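Long-range contacts in sulfide-quinone reductase (Aquifex aeolicus, PDB 3HYW), which oxidises hydrogen sulfide with FAD, passing the electrons to membrane quinone while polysulfide grows on its active-site cysteines until it is released: residues 161-165 / 206-210; 190-194 / 203-207; 297-301 / 362-366; 356-360 / 370-374. One frame throughout, in Å; residues are numbered along the deposited sequence.

Contact 1: 161-165 / 206-210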
loop_
_atom_site.group_PDB
_atom_site.type_symbol
_atom_site.label_atom_id
_atom_site.label_comp_id
_atom_site.label_asym_id
_atom_site.label_seq_id
_atom_site.Cartn_x
_atom_site.Cartn_y
_atom_site.Cartn_z
ATOM N N TYR A 161 3.655 17.264 -10.281
ATOM C CA TYR A 161 3.054 15.967 -10.602
ATOM C C TYR A 161 2.434 15.955 -11.997
ATOM O O TYR A 161 2.621 14.997 -12.758
ATOM C CB TYR A 161 1.996 15.604 -9.563
ATOM C CG TYR A 161 2.584 15.218 -8.239
ATOM C CD1 TYR A 161 3.046 13.924 -8.023
ATOM C CD2 TYR A 161 2.707 16.148 -7.209
ATOM C CE1 TYR A 161 3.605 13.564 -6.810
ATOM C CE2 TYR A 161 3.261 15.791 -5.994
ATOM C CZ TYR A 161 3.708 14.496 -5.805
ATOM O OH TYR A 161 4.255 14.119 -4.609
ATOM N N GLU A 162 1.696 17.018 -12.324
ATOM C CA GLU A 162 1.088 17.164 -13.647
ATOM C C GLU A 162 2.139 17.123 -14.740
ATOM O O GLU A 162 2.010 16.362 -15.695
ATOM C CB GLU A 162 0.326 18.487 -13.770
ATOM C CG GLU A 162 -1.037 18.517 -13.150
ATOM C CD GLU A 162 -1.782 19.787 -13.519
ATOM O OE1 GLU A 162 -1.252 20.884 -13.228
ATOM O OE2 GLU A 162 -2.879 19.689 -14.114
ATOM N N PHE A 163 3.170 17.954 -14.594
ATOM C CA PHE A 163 4.222 18.085 -15.603
ATOM C C PHE A 163 4.980 16.772 -15.810
ATOM O O PHE A 163 5.291 16.396 -16.942
ATOM C CB PHE A 163 5.198 19.216 -15.236
ATOM C CG PHE A 163 6.245 19.480 -16.293
ATOM C CD1 PHE A 163 7.506 18.889 -16.211
ATOM C CD2 PHE A 163 5.965 20.311 -17.374
ATOM C CE1 PHE A 163 8.474 19.121 -17.198
ATOM C CE2 PHE A 163 6.928 20.552 -18.366
ATOM C CZ PHE A 163 8.184 19.961 -18.272
ATOM N N ALA A 164 5.278 16.082 -14.717
ATOM C CA ALA A 164 5.965 14.800 -14.801
ATOM C C ALA A 164 5.149 13.776 -15.598
ATOM O O ALA A 164 5.686 13.077 -16.465
ATOM C CB ALA A 164 6.286 14.284 -13.415
ATOM N N LEU A 165 3.852 13.696 -15.315
ATOM C CA LEU A 165 2.998 12.711 -15.969
ATOM C C LEU A 165 2.650 13.092 -17.408
ATOM O O LEU A 165 2.532 12.215 -18.278
ATOM C CB LEU A 165 1.760 12.414 -15.119
ATOM C CG LEU A 165 2.158 11.613 -13.876
ATOM C CD1 LEU A 165 1.114 11.676 -12.805
ATOM C CD2 LEU A 165 2.489 10.167 -14.237
ATOM N N VAL A 206 -0.845 8.038 -5.961
ATOM C CA VAL A 206 0.285 8.580 -6.723
ATOM C C VAL A 206 1.436 7.573 -6.789
ATOM O O VAL A 206 2.092 7.452 -7.819
ATOM C CB VAL A 206 0.781 9.941 -6.163
ATOM C CG1 VAL A 206 2.016 10.423 -6.926
ATOM C CG2 VAL A 206 -0.315 10.983 -6.254
ATOM N N GLU A 207 1.675 6.863 -5.688
ATOM C CA GLU A 207 2.680 5.796 -5.655
ATOM C C GLU A 207 2.399 4.733 -6.716
ATOM O O GLU A 207 3.297 4.364 -7.475
ATOM C CB GLU A 207 2.746 5.140 -4.277
ATOM C CG GLU A 207 3.601 5.873 -3.263
ATOM C CD GLU A 207 3.557 5.233 -1.885
ATOM O OE1 GLU A 207 2.788 4.265 -1.687
ATOM O OE2 GLU A 207 4.291 5.700 -0.994
ATOM N N ASP A 208 1.154 4.252 -6.770
ATOM C CA ASP A 208 0.763 3.218 -7.737
ATOM C C ASP A 208 0.875 3.736 -9.160
ATOM O O ASP A 208 1.257 3.004 -10.069
ATOM C CB ASP A 208 -0.674 2.740 -7.495
ATOM C CG ASP A 208 -0.798 1.824 -6.303
ATOM O OD1 ASP A 208 0.207 1.614 -5.585
ATOM O OD2 ASP A 208 -1.912 1.305 -6.088
ATOM N N LEU A 209 0.539 5.007 -9.331
ATOM C CA LEU A 209 0.577 5.683 -10.618
ATOM C C LEU A 209 2.006 5.855 -11.135
ATOM O O LEU A 209 2.270 5.628 -12.312
ATOM C CB LEU A 209 -0.107 7.043 -10.486
ATOM C CG LEU A 209 -0.318 7.917 -11.715
ATOM C CD1 LEU A 209 -1.416 7.341 -12.605
ATOM C CD2 LEU A 209 -0.677 9.314 -11.259
ATOM N N PHE A 210 2.913 6.283 -10.260
ATOM C CA PHE A 210 4.333 6.405 -10.609
ATOM C C PHE A 210 4.922 5.031 -10.936
ATOM O O PHE A 210 5.690 4.894 -11.888
ATOM C CB PHE A 210 5.124 7.090 -9.481
ATOM C CG PHE A 210 5.105 8.604 -9.541
ATOM C CD1 PHE A 210 4.187 9.286 -10.344
ATOM C CD2 PHE A 210 6.001 9.350 -8.776
ATOM C CE1 PHE A 210 4.167 10.672 -10.393
ATOM C CE2 PHE A 210 5.979 10.747 -8.815
ATOM C CZ PHE A 210 5.064 11.407 -9.628
#
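Helices 158-173 and 202-212, both within the pyridine nucleotide-disulphide oxidoreductase fold of this flavoprotein, run nearly parallel here, their local axes crossing at 20°. At 12.5 Å those axes stand too far apart for small residues to bridge, so long side chains fill the space. Tyr-161 and Leu-165, one turn apart, are the projections of the first helix. The tyrosine ring noses into the notch formed by Val-206 and Phe-210, one turn apart on the second helix, with Tyr-161 CE1 3.5 Å from Val-206 CG1 and Tyr-161 CD1 3.6 Å from Phe-210 CZ; the two rings meet obliquely, planes at 32°. Leu-165 enters the hollow between Leu-209 and Phe-210, its CD1 4.0 Å from Phe-210 CE1 at the ring edge. Flat rings and branched aliphatic chains suit this buried gap, where 240 Å² is covered. Tyrosine can also send its hydroxyl past the packing, to hydrogen bonds with Glu-188 and the Gly-192 amide. The tightest approach joins two methyl groups, Leu-165 CD1 and Leu-209 CD2, at 3.3 Å.

Contact 2: 190-194 / 203-207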
loop_
_atom_site.group_PDB
_atom_site.type_symbol
_atom_site.label_atom_id
_atom_site.label_comp_id
_atom_site.label_asym_id
_atom_site.label_seq_id
_atom_site.Cartn_x
_atom_site.Cartn_y
_atom_site.Cartn_z
ATOM N N TYR A 190 6.087 12.329 1.765
ATOM C CA TYR A 190 5.699 11.196 0.924
ATOM C C TYR A 190 4.980 11.722 -0.308
ATOM O O TYR A 190 4.548 12.873 -0.330
ATOM C CB TYR A 190 4.806 10.212 1.694
ATOM C CG TYR A 190 3.629 10.859 2.382
ATOM C CD1 TYR A 190 2.467 11.164 1.676
ATOM C CD2 TYR A 190 3.677 11.172 3.739
ATOM C CE1 TYR A 190 1.384 11.765 2.303
ATOM C CE2 TYR A 190 2.590 11.778 4.378
ATOM C CZ TYR A 190 1.454 12.072 3.648
ATOM O OH TYR A 190 0.369 12.660 4.253
ATOM N N LEU A 191 4.848 10.882 -1.327
ATOM C CA LEU A 191 4.154 11.270 -2.555
ATOM C C LEU A 191 2.695 11.600 -2.259
ATOM O O LEU A 191 2.067 10.936 -1.446
ATOM C CB LEU A 191 4.218 10.129 -3.563
ATOM C CG LEU A 191 5.272 10.086 -4.672
ATOM C CD1 LEU A 191 6.608 10.716 -4.295
ATOM C CD2 LEU A 191 5.439 8.652 -5.130
ATOM N N GLY A 192 2.153 12.615 -2.923
ATOM C CA GLY A 192 0.747 12.946 -2.754
ATOM C C GLY A 192 0.409 13.544 -1.398
ATOM O O GLY A 192 -0.746 13.479 -0.960
ATOM N N HIS A 193 1.420 14.104 -0.727
ATOM C CA HIS A 193 1.226 14.928 0.468
ATOM C C HIS A 193 0.644 16.291 0.097
ATOM O O HIS A 193 -0.280 16.774 0.758
ATOM C CB HIS A 193 2.552 15.100 1.222
ATOM C CG HIS A 193 2.448 15.925 2.466
ATOM N ND1 HIS A 193 2.516 17.302 2.456
ATOM C CD2 HIS A 193 2.320 15.566 3.765
ATOM C CE1 HIS A 193 2.417 17.757 3.691
ATOM N NE2 HIS A 193 2.295 16.724 4.505
ATOM N N PHE A 194 1.212 16.913 -0.943
ATOM C CA PHE A 194 0.706 18.167 -1.534
ATOM C C PHE A 194 0.773 19.406 -0.627
ATOM O O PHE A 194 0.202 20.442 -0.957
ATOM C CB PHE A 194 -0.735 18.014 -2.050
ATOM C CG PHE A 194 -0.930 16.912 -3.064
ATOM C CD1 PHE A 194 -0.049 16.749 -4.136
ATOM C CD2 PHE A 194 -2.033 16.061 -2.965
ATOM C CE1 PHE A 194 -0.247 15.728 -5.082
ATOM C CE2 PHE A 194 -2.250 15.043 -3.907
ATOM C CZ PHE A 194 -1.352 14.877 -4.970
ATOM N N LYS A 203 -1.567 9.372 -1.427
ATOM C CA LYS A 203 -0.223 8.806 -1.381
ATOM C C LYS A 203 -0.196 7.463 -2.111
ATOM O O LYS A 203 0.620 7.250 -3.009
ATOM C CB LYS A 203 0.237 8.644 0.072
ATOM C CG LYS A 203 1.544 7.878 0.258
ATOM C CD LYS A 203 1.748 7.529 1.720
ATOM C CE LYS A 203 3.058 6.802 1.939
ATOM N NZ LYS A 203 3.011 5.990 3.184
ATOM N N ARG A 204 -1.111 6.578 -1.716
ATOM C CA ARG A 204 -1.287 5.263 -2.326
ATOM C C ARG A 204 -1.579 5.375 -3.825
ATOM O O ARG A 204 -1.038 4.609 -4.624
ATOM C CB ARG A 204 -2.412 4.519 -1.589
ATOM C CG ARG A 204 -2.458 3.007 -1.755
ATOM C CD ARG A 204 -3.140 2.356 -0.540
ATOM N NE ARG A 204 -2.157 1.853 0.422
ATOM C CZ ARG A 204 -2.334 1.766 1.741
ATOM N NH1 ARG A 204 -3.464 2.161 2.311
ATOM N NH2 ARG A 204 -1.362 1.276 2.502
ATOM N N LEU A 205 -2.422 6.340 -4.192
ATOM C CA LEU A 205 -2.792 6.613 -5.584
ATOM C C LEU A 205 -1.604 7.054 -6.444
ATOM O O LEU A 205 -1.406 6.534 -7.540
ATOM C CB LEU A 205 -3.898 7.686 -5.640
ATOM C CG LEU A 205 -4.546 8.086 -6.975
ATOM C CD1 LEU A 205 -6.000 8.516 -6.764
ATOM C CD2 LEU A 205 -3.780 9.183 -7.725
ATOM N N VAL A 206 -0.845 8.038 -5.961
ATOM C CA VAL A 206 0.285 8.580 -6.723
ATOM C C VAL A 206 1.436 7.573 -6.789
ATOM O O VAL A 206 2.092 7.452 -7.819
ATOM C CB VAL A 206 0.781 9.941 -6.163
ATOM C CG1 VAL A 206 2.016 10.423 -6.926
ATOM C CG2 VAL A 206 -0.315 10.983 -6.254
ATOM N N GLU A 207 1.675 6.863 -5.688
ATOM C CA GLU A 207 2.680 5.796 -5.655
ATOM C C GLU A 207 2.399 4.733 -6.716
ATOM O O GLU A 207 3.297 4.364 -7.475
ATOM C CB GLU A 207 2.746 5.140 -4.277
ATOM C CG GLU A 207 3.601 5.873 -3.263
ATOM C CD GLU A 207 3.557 5.233 -1.885
ATOM O OE1 GLU A 207 2.788 4.265 -1.687
ATOM O OE2 GLU A 207 4.291 5.700 -0.994
HETATM O O HOH W 1 5.488 8.122 -0.886
#
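Apolar packing carries most of this contact between the 190-194 loop and helix 202-212. Val-206, compact and branched, faces the loop: its CG1 lies 4.0 Å from Leu-191 CG, and its CG2 4.2 Å from both Gly-192 CA and Phe-194 CZ. Leu-191 also reaches along the helix, CD2 to Glu-207 CG at 3.8 Å. Beside them the extended Lys-203 chain lies against Tyr-190, CG to CD1 3.7 Å; its NZ is 5.5 Å from the ring centroid, at most a weak cation-pi attraction, so the lysine serves mainly through its methylenes.

Backbone shape permits the closeness. Tyr-190 to His-193 form a type II beta turn, closed by a weak bond from His-193 N to Tyr-190 O. Gly-192 takes the positive phi of its third position, and a CB there would press within 3.1 Å of Lys-203 N. Leu-191 O makes a CA-H...O contact with Lys-203 CA at 3.1 Å.

Polar linkage runs through water 1, which accepts from Leu-191 N at 2.9 Å and donates to Glu-207 OE2 at 2.7 Å. Arg-204, pointing away from the loop, forms salt bridges to Asp-208 and Glu-207 of the third subunit.

Just after the turn comes Phe-194, an apolar wall of the octasulfur pocket, which also contains Cys-156 and Cys-347.

Contact 3: 297-301 / 362-366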
loop_
_atom_site.group_PDB
_atom_site.type_symbol
_atom_site.label_atom_id
_atom_site.label_comp_id
_atom_site.label_asym_id
_atom_site.label_seq_id
_atom_site.Cartn_x
_atom_site.Cartn_y
_atom_site.Cartn_z
ATOM N N ALA A 297 -0.611 35.130 3.895
ATOM C CA ALA A 297 0.144 34.312 4.837
ATOM C C ALA A 297 -0.787 33.337 5.560
ATOM O O ALA A 297 -1.559 33.723 6.444
ATOM C CB ALA A 297 0.890 35.190 5.832
ATOM N N ILE A 298 -0.716 32.069 5.172
ATOM C CA ILE A 298 -1.500 31.026 5.820
ATOM C C ILE A 298 -0.502 30.035 6.408
ATOM O O ILE A 298 0.374 29.560 5.689
ATOM C CB ILE A 298 -2.459 30.304 4.828
ATOM C CG1 ILE A 298 -3.439 31.288 4.185
ATOM C CG2 ILE A 298 -3.255 29.193 5.535
ATOM C CD1 ILE A 298 -4.329 30.645 3.124
ATOM N N PRO A 299 -0.621 29.734 7.718
ATOM C CA PRO A 299 0.324 28.814 8.356
ATOM C C PRO A 299 0.254 27.421 7.715
ATOM O O PRO A 299 -0.782 27.062 7.161
ATOM C CB PRO A 299 -0.157 28.765 9.813
ATOM C CG PRO A 299 -0.992 30.024 9.985
ATOM C CD PRO A 299 -1.648 30.211 8.665
ATOM N N PRO A 300 1.359 26.652 7.757
ATOM C CA PRO A 300 1.323 25.322 7.145
ATOM C C PRO A 300 0.385 24.353 7.867
ATOM O O PRO A 300 0.182 24.468 9.075
ATOM C CB PRO A 300 2.780 24.848 7.233
ATOM C CG PRO A 300 3.379 25.630 8.331
ATOM C CD PRO A 300 2.688 26.967 8.313
ATOM N N ILE A 301 -0.196 23.416 7.120
ATOM C CA ILE A 301 -1.085 22.406 7.701
ATOM C C ILE A 301 -0.310 21.459 8.623
ATOM O O ILE A 301 -0.843 20.974 9.618
ATOM C CB ILE A 301 -1.868 21.637 6.603
ATOM C CG1 ILE A 301 -2.998 22.515 6.066
ATOM C CG2 ILE A 301 -2.420 20.312 7.145
ATOM C CD1 ILE A 301 -3.600 22.045 4.750
ATOM N N PRO A 362 -12.888 21.048 4.429
ATOM C CA PRO A 362 -12.008 22.051 3.828
ATOM C C PRO A 362 -10.631 21.457 3.549
ATOM O O PRO A 362 -10.380 20.306 3.894
ATOM C CB PRO A 362 -11.911 23.140 4.913
ATOM C CG PRO A 362 -12.942 22.776 5.954
ATOM C CD PRO A 362 -13.082 21.297 5.867
ATOM N N VAL A 363 -9.749 22.229 2.924
ATOM C CA VAL A 363 -8.388 21.759 2.668
ATOM C C VAL A 363 -7.634 21.603 3.993
ATOM O O VAL A 363 -6.946 20.606 4.214
ATOM C CB VAL A 363 -7.633 22.682 1.672
ATOM C CG1 VAL A 363 -6.302 22.076 1.284
ATOM C CG2 VAL A 363 -8.444 22.858 0.421
ATOM N N ILE A 364 -7.795 22.574 4.882
ATOM C CA ILE A 364 -7.175 22.526 6.207
ATOM C C ILE A 364 -8.023 21.660 7.154
ATOM O O ILE A 364 -9.205 21.946 7.362
ATOM C CB ILE A 364 -6.979 23.956 6.778
ATOM C CG1 ILE A 364 -6.106 24.796 5.828
ATOM C CG2 ILE A 364 -6.365 23.908 8.180
ATOM C CD1 ILE A 364 -6.215 26.307 6.055
ATOM N N PRO A 365 -7.427 20.578 7.709
ATOM C CA PRO A 365 -8.150 19.677 8.615
ATOM C C PRO A 365 -8.586 20.364 9.920
ATOM O O PRO A 365 -8.009 21.390 10.283
ATOM C CB PRO A 365 -7.126 18.575 8.909
ATOM C CG PRO A 365 -6.124 18.664 7.808
ATOM C CD PRO A 365 -6.039 20.131 7.500
ATOM N N PRO A 366 -9.593 19.805 10.625
ATOM C CA PRO A 366 -10.358 18.581 10.317
ATOM C C PRO A 366 -11.283 18.728 9.104
ATOM O O PRO A 366 -11.914 19.767 8.920
ATOM C CB PRO A 366 -11.187 18.342 11.587
ATOM C CG PRO A 366 -10.605 19.254 12.629
ATOM C CD PRO A 366 -10.041 20.414 11.890
#
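Two proline-rich loops meet here: 297-301, between strand 289-291 and helix 314-332 of the pyridine nucleotide-disulphide oxidoreductase fold, and 362-366, the connection of the hairpin formed by strands 355-361 and 369-375. Prolines fix the backbones, and cis peptides before Pro-362 and Pro-366 turn the chain at those points. Isoleucines do the joining. Ile-298, Ile-301 and Ile-364 all adopt the mt rotamer. Ile-301 lies at the middle: CG1 meets Ile-364 CG1 at 3.9 Å, while CD1 reaches Val-363, 3.7 Å from Val-363 O and 4.4 Å from Val-363 CG1. A second, looser touch is made by Ile-364 CD1, which reaches Ile-298 CG2 at 4.2 Å. Isoleucine suits the place because its CG2 branch fills space near the backbone while CD1 extends further. Beyond the contact, Pro-362, Pro-365 and Pro-366 pack on the third subunit, and Arg-429 hydrogen-bonds to Ile-364 O. The closest approach is between Ile-301 CG2 and Pro-365 CD, 3.6 Å apart.

Contact 4: 356-360 / 370-374. With LMT (dodecyl-beta-D-maltoside), chain I.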
loop_
_atom_site.group_PDB
_atom_site.type_symbol
_atom_site.label_atom_id
_atom_site.label_comp_id
_atom_site.label_asym_id
_atom_site.label_seq_id
_atom_site.Cartn_x
_atom_site.Cartn_y
_atom_site.Cartn_z
ATOM N N GLY A 356 -6.049 13.070 -12.275
ATOM C CA GLY A 356 -6.409 12.795 -10.895
ATOM C C GLY A 356 -7.371 13.853 -10.411
ATOM O O GLY A 356 -7.129 15.039 -10.595
ATOM N N PHE A 357 -8.474 13.418 -9.816
ATOM C CA PHE A 357 -9.445 14.322 -9.229
ATOM C C PHE A 357 -9.307 14.257 -7.720
ATOM O O PHE A 357 -9.435 13.188 -7.127
ATOM C CB PHE A 357 -10.870 13.958 -9.653
ATOM C CG PHE A 357 -11.930 14.856 -9.068
ATOM C CD1 PHE A 357 -12.317 16.018 -9.729
ATOM C CD2 PHE A 357 -12.547 14.535 -7.859
ATOM C CE1 PHE A 357 -13.301 16.846 -9.191
ATOM C CE2 PHE A 357 -13.522 15.359 -7.312
ATOM C CZ PHE A 357 -13.898 16.521 -7.976
ATOM N N PHE A 358 -9.024 15.409 -7.121
ATOM C CA PHE A 358 -8.919 15.544 -5.676
ATOM C C PHE A 358 -9.906 16.600 -5.201
ATOM O O PHE A 358 -10.047 17.666 -5.818
ATOM C CB PHE A 358 -7.479 15.894 -5.258
ATOM C CG PHE A 358 -6.457 14.900 -5.743
ATOM C CD1 PHE A 358 -6.198 13.738 -5.020
ATOM C CD2 PHE A 358 -5.775 15.111 -6.944
ATOM C CE1 PHE A 358 -5.263 12.805 -5.477
ATOM C CE2 PHE A 358 -4.846 14.188 -7.413
ATOM C CZ PHE A 358 -4.588 13.030 -6.677
ATOM N N PHE A 359 -10.627 16.278 -4.135
ATOM C CA PHE A 359 -11.525 17.225 -3.488
ATOM C C PHE A 359 -11.305 17.107 -1.993
ATOM O O PHE A 359 -11.335 16.006 -1.455
ATOM C CB PHE A 359 -12.994 16.931 -3.839
ATOM C CG PHE A 359 -13.991 17.786 -3.084
ATOM C CD1 PHE A 359 -14.946 17.197 -2.259
ATOM C CD2 PHE A 359 -13.970 19.177 -3.195
ATOM C CE1 PHE A 359 -15.873 17.975 -1.561
ATOM C CE2 PHE A 359 -14.891 19.962 -2.495
ATOM C CZ PHE A 359 -15.841 19.361 -1.681
ATOM N N ALA A 360 -11.063 18.244 -1.343
ATOM C CA ALA A 360 -10.881 18.294 0.100
ATOM C C ALA A 360 -11.706 19.439 0.681
ATOM O O ALA A 360 -11.560 20.587 0.262
ATOM C CB ALA A 360 -9.402 18.455 0.446
ATOM N N VAL A 370 -13.489 14.127 1.728
ATOM C CA VAL A 370 -12.572 14.165 0.598
ATOM C C VAL A 370 -13.101 13.260 -0.512
ATOM O O VAL A 370 -13.879 12.340 -0.254
ATOM C CB VAL A 370 -11.121 13.721 0.971
ATOM C CG1 VAL A 370 -10.491 14.662 1.989
ATOM C CG2 VAL A 370 -11.085 12.271 1.458
ATOM N N ILE A 371 -12.687 13.541 -1.744
ATOM C CA ILE A 371 -12.891 12.622 -2.868
ATOM C C ILE A 371 -11.579 12.492 -3.625
ATOM O O ILE A 371 -10.953 13.496 -3.951
ATOM C CB ILE A 371 -14.016 13.098 -3.838
ATOM C CG1 ILE A 371 -15.352 13.219 -3.093
ATOM C CG2 ILE A 371 -14.149 12.125 -5.023
ATOM C CD1 ILE A 371 -16.472 13.872 -3.892
ATOM N N THR A 372 -11.158 11.256 -3.873
ATOM C CA THR A 372 -9.948 10.984 -4.644
ATOM C C THR A 372 -10.266 9.986 -5.740
ATOM O O THR A 372 -10.592 8.823 -5.471
ATOM C CB THR A 372 -8.808 10.432 -3.781
ATOM O OG1 THR A 372 -9.253 9.250 -3.096
ATOM C CG2 THR A 372 -8.390 11.449 -2.783
ATOM N N LYS A 373 -10.192 10.460 -6.978
ATOM C CA LYS A 373 -10.590 9.667 -8.130
ATOM C C LYS A 373 -9.629 9.916 -9.273
ATOM O O LYS A 373 -8.886 10.899 -9.276
ATOM C CB LYS A 373 -12.025 10.003 -8.551
ATOM C CG LYS A 373 -13.076 9.403 -7.629
ATOM C CD LYS A 373 -14.493 9.709 -8.076
ATOM C CE LYS A 373 -15.499 8.958 -7.206
ATOM N NZ LYS A 373 -16.910 9.280 -7.562
ATOM N N MET A 374 -9.646 9.012 -10.238
ATOM C CA MET A 374 -8.777 9.113 -11.392
ATOM C C MET A 374 -9.476 8.481 -12.584
ATOM O O MET A 374 -10.141 7.457 -12.444
ATOM C CB MET A 374 -7.451 8.413 -11.108
ATOM C CG MET A 374 -6.419 8.596 -12.188
ATOM S SD MET A 374 -5.188 7.310 -12.087
ATOM C CE MET A 374 -4.895 7.063 -13.841
HETATM C C1B LMT I . -15.979 7.333 -14.233
HETATM C C2B LMT I . -16.396 7.240 -15.711
HETATM C C3B LMT I . -17.167 5.955 -16.008
HETATM C C4B LMT I . -16.383 4.744 -15.511
HETATM C C5B LMT I . -16.101 4.906 -14.013
HETATM C C6B LMT I . -15.336 3.719 -13.428
HETATM O O1B LMT I . -17.088 7.696 -13.398
HETATM O O2B LMT I . -17.183 8.376 -16.087
HETATM O O3B LMT I . -17.406 5.839 -17.415
HETATM O "O4'" LMT I . -17.123 3.547 -15.782
HETATM O O5B LMT I . -15.357 6.114 -13.783
HETATM O O6B LMT I . -13.990 3.702 -13.922
HETATM C "C1'" LMT I . -17.625 11.001 -10.794
HETATM C "C2'" LMT I . -17.476 11.286 -12.289
HETATM C "C3'" LMT I . -17.720 10.033 -13.124
HETATM C "C4'" LMT I . -16.834 8.884 -12.640
HETATM C "C5'" LMT I . -17.093 8.661 -11.149
HETATM C "C6'" LMT I . -16.241 7.532 -10.581
HETATM O "O1'" LMT I . -17.182 12.153 -10.075
HETATM O "O2'" LMT I . -18.385 12.316 -12.690
HETATM O "O3'" LMT I . -17.451 10.324 -14.498
HETATM O "O5'" LMT I . -16.822 9.870 -10.426
HETATM O "O6'" LMT I . -17.082 6.597 -9.894
HETATM C C1 LMT I . -17.835 12.343 -8.818
HETATM C C2 LMT I . -18.564 13.684 -8.786
HETATM C C3 LMT I . -17.622 14.865 -9.008
HETATM C C4 LMT I . -18.357 16.187 -8.812
HETATM C C5 LMT I . -17.833 17.263 -9.756
HETATM C C6 LMT I . -18.433 18.621 -9.409
HETATM C C7 LMT I . -18.243 19.621 -10.544
HETATM C C8 LMT I . -19.565 19.947 -11.232
HETATM C C9 LMT I . -19.766 19.090 -12.478
HETATM C C10 LMT I . -21.185 19.221 -13.015
HETATM C C11 LMT I . -21.197 19.920 -14.368
HETATM C C12 LMT I . -22.295 19.366 -15.248
#
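Phenylalanines and aliphatic chains make up the apolar centre. On one face, Phe-357 and Phe-359 take the t rotamer and both meet Ile-371, Phe-359 as its cross-strand pair, Phe-357 diagonally: Ile-371 CG2 lies 4.0 Å from Phe-357 CE2, at the ring edge, and its CB 4.0 Å from Phe-359 CB. Large apolar residues suit this face, since Phe-357 packs on Ile-346 of the quinone site and both Phe-359 and Ile-371 touch Leu-411 of helix 401-411. The other face carries Phe-358, whose CD1 is 3.9 Å from Thr-372 CG2, and Ala-360, whose CB is 4.2 Å from Val-370 CG1. Phe-358 leads inward, meeting Phe-194 edge-to-face beside the octasulfur ligand. Gly-356 leaves room for that ring, because a CB on it would clash with Phe-358 CE2.

These strands form an antiparallel beta hairpin, their directions at 174°, within a sheet whose third strand, 349-350, pairs with the opposite edge of 355-361. Two hydrogen-bonded pairs hold them: Phe-357 N to Lys-373 O at 2.6 Å and Lys-373 N to Phe-357 O at 2.8 Å, then Phe-359 N to Ile-371 O and Ile-371 N to Phe-359 O, each 2.8 Å. At the polar edge the Lys-373 chain leads away from the strands, and its NZ donates to O5' of the bound dodecyl maltoside at 2.9 Å, consistent with this edge lying near the membrane-facing surface of a monotopic protein.

From the N terminus, contact 1 opens first, on helix 158-173, and closes forty residues later on helix 202-212. Contact 2 closes the short loop after 190-194 onto that same helix, sharing Val-206 and Glu-207, so it nests within contact 1 and both end there; Tyr-161 OH, probably hydrogen-bonded to Gly-192 N, joins them directly. Contact 3 opens at 297-301 and closes at 362-366, inside the hairpin whose strands form contact 4; these two cross, adjoining in sequence without other touch. Contact 4 meets the earlier pair in space: Phe-358 packs on Phe-194 and Leu-205, and Met-374 on Leu-209. Helix 202-212 thus ties the hairpin to helix 158-173, while contact 3 ties the hairpin's connecting loop to 297-301.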